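Local coordinates for ATP phosphoribosyltransferase (Methanobacterium thermoautotrophicum, PDB 2VD3), which probably catalyses the condensation of ATP with 5-phosphoribose 1-diphosphate to give phosphoribosyl-ATP, the first step of histidine biosynthesis, at residues G72-G80 against T120-N128. Numbering follows the deposited sequence.
Sequences GYDLIVERG and TEFPGITEN
Glu78 and Gly124 bring their CA atoms to 5.4 Å where helix 73-79 meets the first turn of helix 123-128, the two axes crossing at 71° and 8.5 Å apart. A side-chain carboxylate here receives first-turn N-H groups at a helix N-terminus, and it joins the two lobes of the periplasmic-binding-protein-like catalytic fold. With CG anti to the backbone N (chi1 -178°) and the chain bent at chi2, Glu78 reaches over to the first-turn amides of the other helix. Its OE1 takes the N-H of Ile125 in a nearly straight bond of 2.9 Å, and its OE2 takes that of Gly124; both are met on the syn side, somewhat out of the carboxylate plane. The positive helix end probably favours the ionised acid. A glutamine here would probably leave one of these amides without its acceptor and weaken the charge match. The carboxylate stands steeply to the Phe122 ring, 79° between planes, with OE1 at the ring edge. Leu75 CD2 meets the same ring's edge at CE2. Ile125 CD1 lies 3.4 Å from Asp74 O, and Val77 CG1 packs across Ile125 CG1 at 3.6 Å.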
loop_
_atom_site.group_PDB
_atom_site.type_symbol
_atom_site.label_atom_id
_atom_site.label_comp_id
_atom_site.label_asym_id
_atom_site.label_seq_id
_atom_site.Cartn_x
_atom_site.Cartn_y
_atom_site.Cartn_z
ATOM N N GLY A 72 4.265 -25.100 -3.618
ATOM C CA GLY A 72 4.779 -25.746 -2.421
ATOM C C GLY A 72 4.201 -27.128 -2.267
ATOM O O GLY A 72 3.044 -27.352 -2.597
ATOM N N TYR A 73 5.017 -28.053 -1.763
ATOM C CA TYR A 73 4.617 -29.442 -1.541
ATOM C C TYR A 73 3.455 -29.545 -0.557
ATOM O O TYR A 73 2.560 -30.366 -0.739
ATOM C CB TYR A 73 5.817 -30.258 -1.049
ATOM C CG TYR A 73 5.545 -31.733 -0.851
ATOM C CD1 TYR A 73 5.208 -32.557 -1.927
ATOM C CD2 TYR A 73 5.642 -32.311 0.411
ATOM C CE1 TYR A 73 4.970 -33.915 -1.743
ATOM C CE2 TYR A 73 5.399 -33.669 0.605
ATOM C CZ TYR A 73 5.068 -34.462 -0.474
ATOM O OH TYR A 73 4.819 -35.803 -0.279
ATOM N N ASP A 74 3.467 -28.708 0.482
ATOM C CA ASP A 74 2.368 -28.674 1.442
ATOM C C ASP A 74 1.018 -28.444 0.762
ATOM O O ASP A 74 0.030 -29.106 1.080
ATOM C CB ASP A 74 2.614 -27.629 2.534
ATOM C CG ASP A 74 3.003 -26.252 1.983
ATOM O OD1 ASP A 74 3.378 -25.399 2.797
ATOM O OD2 ASP A 74 2.947 -26.007 0.760
ATOM N N LEU A 75 0.993 -27.515 -0.184
ATOM C CA LEU A 75 -0.234 -27.159 -0.891
ATOM C C LEU A 75 -0.672 -28.306 -1.801
ATOM O O LEU A 75 -1.840 -28.675 -1.807
ATOM C CB LEU A 75 -0.076 -25.820 -1.646
ATOM C CG LEU A 75 0.334 -24.608 -0.769
ATOM C CD1 LEU A 75 0.639 -23.359 -1.586
ATOM C CD2 LEU A 75 -0.708 -24.289 0.303
ATOM N N ILE A 76 0.284 -28.895 -2.518
ATOM C CA ILE A 76 0.041 -30.082 -3.343
ATOM C C ILE A 76 -0.546 -31.212 -2.498
ATOM O O ILE A 76 -1.531 -31.834 -2.885
ATOM C CB ILE A 76 1.338 -30.580 -4.055
ATOM C CG1 ILE A 76 1.966 -29.460 -4.899
ATOM C CG2 ILE A 76 1.045 -31.805 -4.904
ATOM C CD1 ILE A 76 3.319 -29.792 -5.487
ATOM N N VAL A 77 0.041 -31.465 -1.334
ATOM C CA VAL A 77 -0.456 -32.532 -0.477
ATOM C C VAL A 77 -1.824 -32.205 0.115
ATOM O O VAL A 77 -2.704 -33.070 0.123
ATOM C CB VAL A 77 0.555 -32.923 0.620
ATOM C CG1 VAL A 77 -0.120 -33.753 1.706
ATOM C CG2 VAL A 77 1.701 -33.713 0.002
ATOM N N GLU A 78 -2.003 -30.965 0.583
ATOM C CA GLU A 78 -3.263 -30.545 1.208
ATOM C C GLU A 78 -4.461 -30.721 0.274
ATOM O O GLU A 78 -5.498 -31.255 0.671
ATOM C CB GLU A 78 -3.176 -29.096 1.703
ATOM C CG GLU A 78 -4.439 -28.589 2.411
ATOM C CD GLU A 78 -4.682 -29.234 3.778
ATOM O OE1 GLU A 78 -3.741 -29.832 4.351
ATOM O OE2 GLU A 78 -5.820 -29.132 4.283
ATOM N N ARG A 79 -4.301 -30.275 -0.967
ATOM C CA ARG A 79 -5.327 -30.454 -1.987
ATOM C C ARG A 79 -5.494 -31.894 -2.421
ATOM O O ARG A 79 -6.543 -32.263 -2.948
ATOM C CB ARG A 79 -4.980 -29.634 -3.220
ATOM C CG ARG A 79 -5.127 -28.165 -3.027
ATOM C CD ARG A 79 -6.554 -27.751 -3.243
ATOM N NE ARG A 79 -6.573 -26.372 -3.699
ATOM C CZ ARG A 79 -7.554 -25.804 -4.383
ATOM N NH1 ARG A 79 -7.441 -24.524 -4.728
ATOM N NH2 ARG A 79 -8.636 -26.497 -4.716
ATOM N N GLY A 80 -4.455 -32.699 -2.234
ATOM C CA GLY A 80 -4.465 -34.071 -2.727
ATOM C C GLY A 80 -4.641 -34.152 -4.235
ATOM O O GLY A 80 -5.142 -35.146 -4.745
ATOM N N THR A 120 -5.394 -25.237 12.778
ATOM C CA THR A 120 -4.525 -25.450 11.645
ATOM C C THR A 120 -4.966 -24.623 10.443
ATOM O O THR A 120 -6.096 -24.146 10.379
ATOM C CB THR A 120 -4.475 -26.948 11.261
ATOM O OG1 THR A 120 -3.436 -27.172 10.295
ATOM C CG2 THR A 120 -5.813 -27.415 10.694
ATOM N N GLU A 121 -4.050 -24.433 9.502
ATOM C CA GLU A 121 -4.429 -23.926 8.194
ATOM C C GLU A 121 -4.454 -25.088 7.218
ATOM O O GLU A 121 -4.863 -24.926 6.072
ATOM C CB GLU A 121 -3.481 -22.826 7.733
ATOM C CG GLU A 121 -3.507 -21.612 8.636
ATOM C CD GLU A 121 -2.718 -20.461 8.072
ATOM O OE1 GLU A 121 -1.786 -20.004 8.761
ATOM O OE2 GLU A 121 -3.017 -20.023 6.941
ATOM N N PHE A 122 -4.048 -26.265 7.704
ATOM C CA PHE A 122 -3.923 -27.469 6.876
ATOM C C PHE A 122 -4.716 -28.648 7.446
ATOM O O PHE A 122 -4.123 -29.637 7.875
ATOM C CB PHE A 122 -2.443 -27.845 6.703
ATOM C CG PHE A 122 -1.632 -26.787 6.016
ATOM C CD1 PHE A 122 -1.052 -25.750 6.748
ATOM C CD2 PHE A 122 -1.465 -26.816 4.637
ATOM C CE1 PHE A 122 -0.322 -24.757 6.115
ATOM C CE2 PHE A 122 -0.729 -25.836 3.991
ATOM C CZ PHE A 122 -0.159 -24.797 4.731
ATOM N N PRO A 123 -6.063 -28.554 7.422
ATOM C CA PRO A 123 -6.900 -29.600 8.008
ATOM C C PRO A 123 -6.727 -30.962 7.344
ATOM O O PRO A 123 -6.785 -31.977 8.030
ATOM C CB PRO A 123 -8.324 -29.069 7.806
ATOM C CG PRO A 123 -8.208 -28.098 6.679
ATOM C CD PRO A 123 -6.876 -27.468 6.836
ATOM N N GLY A 124 -6.499 -30.985 6.034
ATOM C CA GLY A 124 -6.294 -32.243 5.314
ATOM C C GLY A 124 -5.086 -33.014 5.812
ATOM O O GLY A 124 -5.197 -34.164 6.241
ATOM N N ILE A 125 -3.929 -32.367 5.755
ATOM C CA ILE A 125 -2.686 -32.932 6.271
ATOM C C ILE A 125 -2.831 -33.269 7.754
ATOM O O ILE A 125 -2.365 -34.317 8.195
ATOM C CB ILE A 125 -1.487 -31.962 6.042
ATOM C CG1 ILE A 125 -1.167 -31.856 4.544
ATOM C CG2 ILE A 125 -0.254 -32.384 6.855
ATOM C CD1 ILE A 125 -0.338 -30.620 4.143
ATOM N N THR A 126 -3.493 -32.394 8.510
ATOM C CA THR A 126 -3.620 -32.586 9.950
ATOM C C THR A 126 -4.561 -33.749 10.308
ATOM O O THR A 126 -4.212 -34.568 11.159
ATOM C CB THR A 126 -3.971 -31.267 10.721
ATOM O OG1 THR A 126 -3.038 -30.230 10.371
ATOM C CG2 THR A 126 -3.905 -31.481 12.233
ATOM N N GLU A 127 -5.730 -33.828 9.661
ATOM C CA GLU A 127 -6.624 -34.977 9.862
ATOM C C GLU A 127 -5.860 -36.250 9.557
ATOM O O GLU A 127 -5.876 -37.195 10.340
ATOM C CB GLU A 127 -7.887 -34.913 8.990
ATOM C CG GLU A 127 -8.878 -33.784 9.331
ATOM C CD GLU A 127 -9.718 -34.023 10.594
ATOM O OE1 GLU A 127 -9.508 -35.034 11.309
ATOM O OE2 GLU A 127 -10.606 -33.180 10.866
ATOM N N ASN A 128 -5.165 -36.242 8.422
ATOM C CA ASN A 128 -4.399 -37.391 7.946
ATOM C C ASN A 128 -3.278 -37.832 8.887
ATOM O O ASN A 128 -3.072 -39.029 9.082
ATOM C CB ASN A 128 -3.827 -37.100 6.560
ATOM C CG ASN A 128 -3.521 -38.355 5.787
ATOM O OD1 ASN A 128 -4.429 -39.060 5.343
ATOM N ND2 ASN A 128 -2.240 -38.646 5.614
#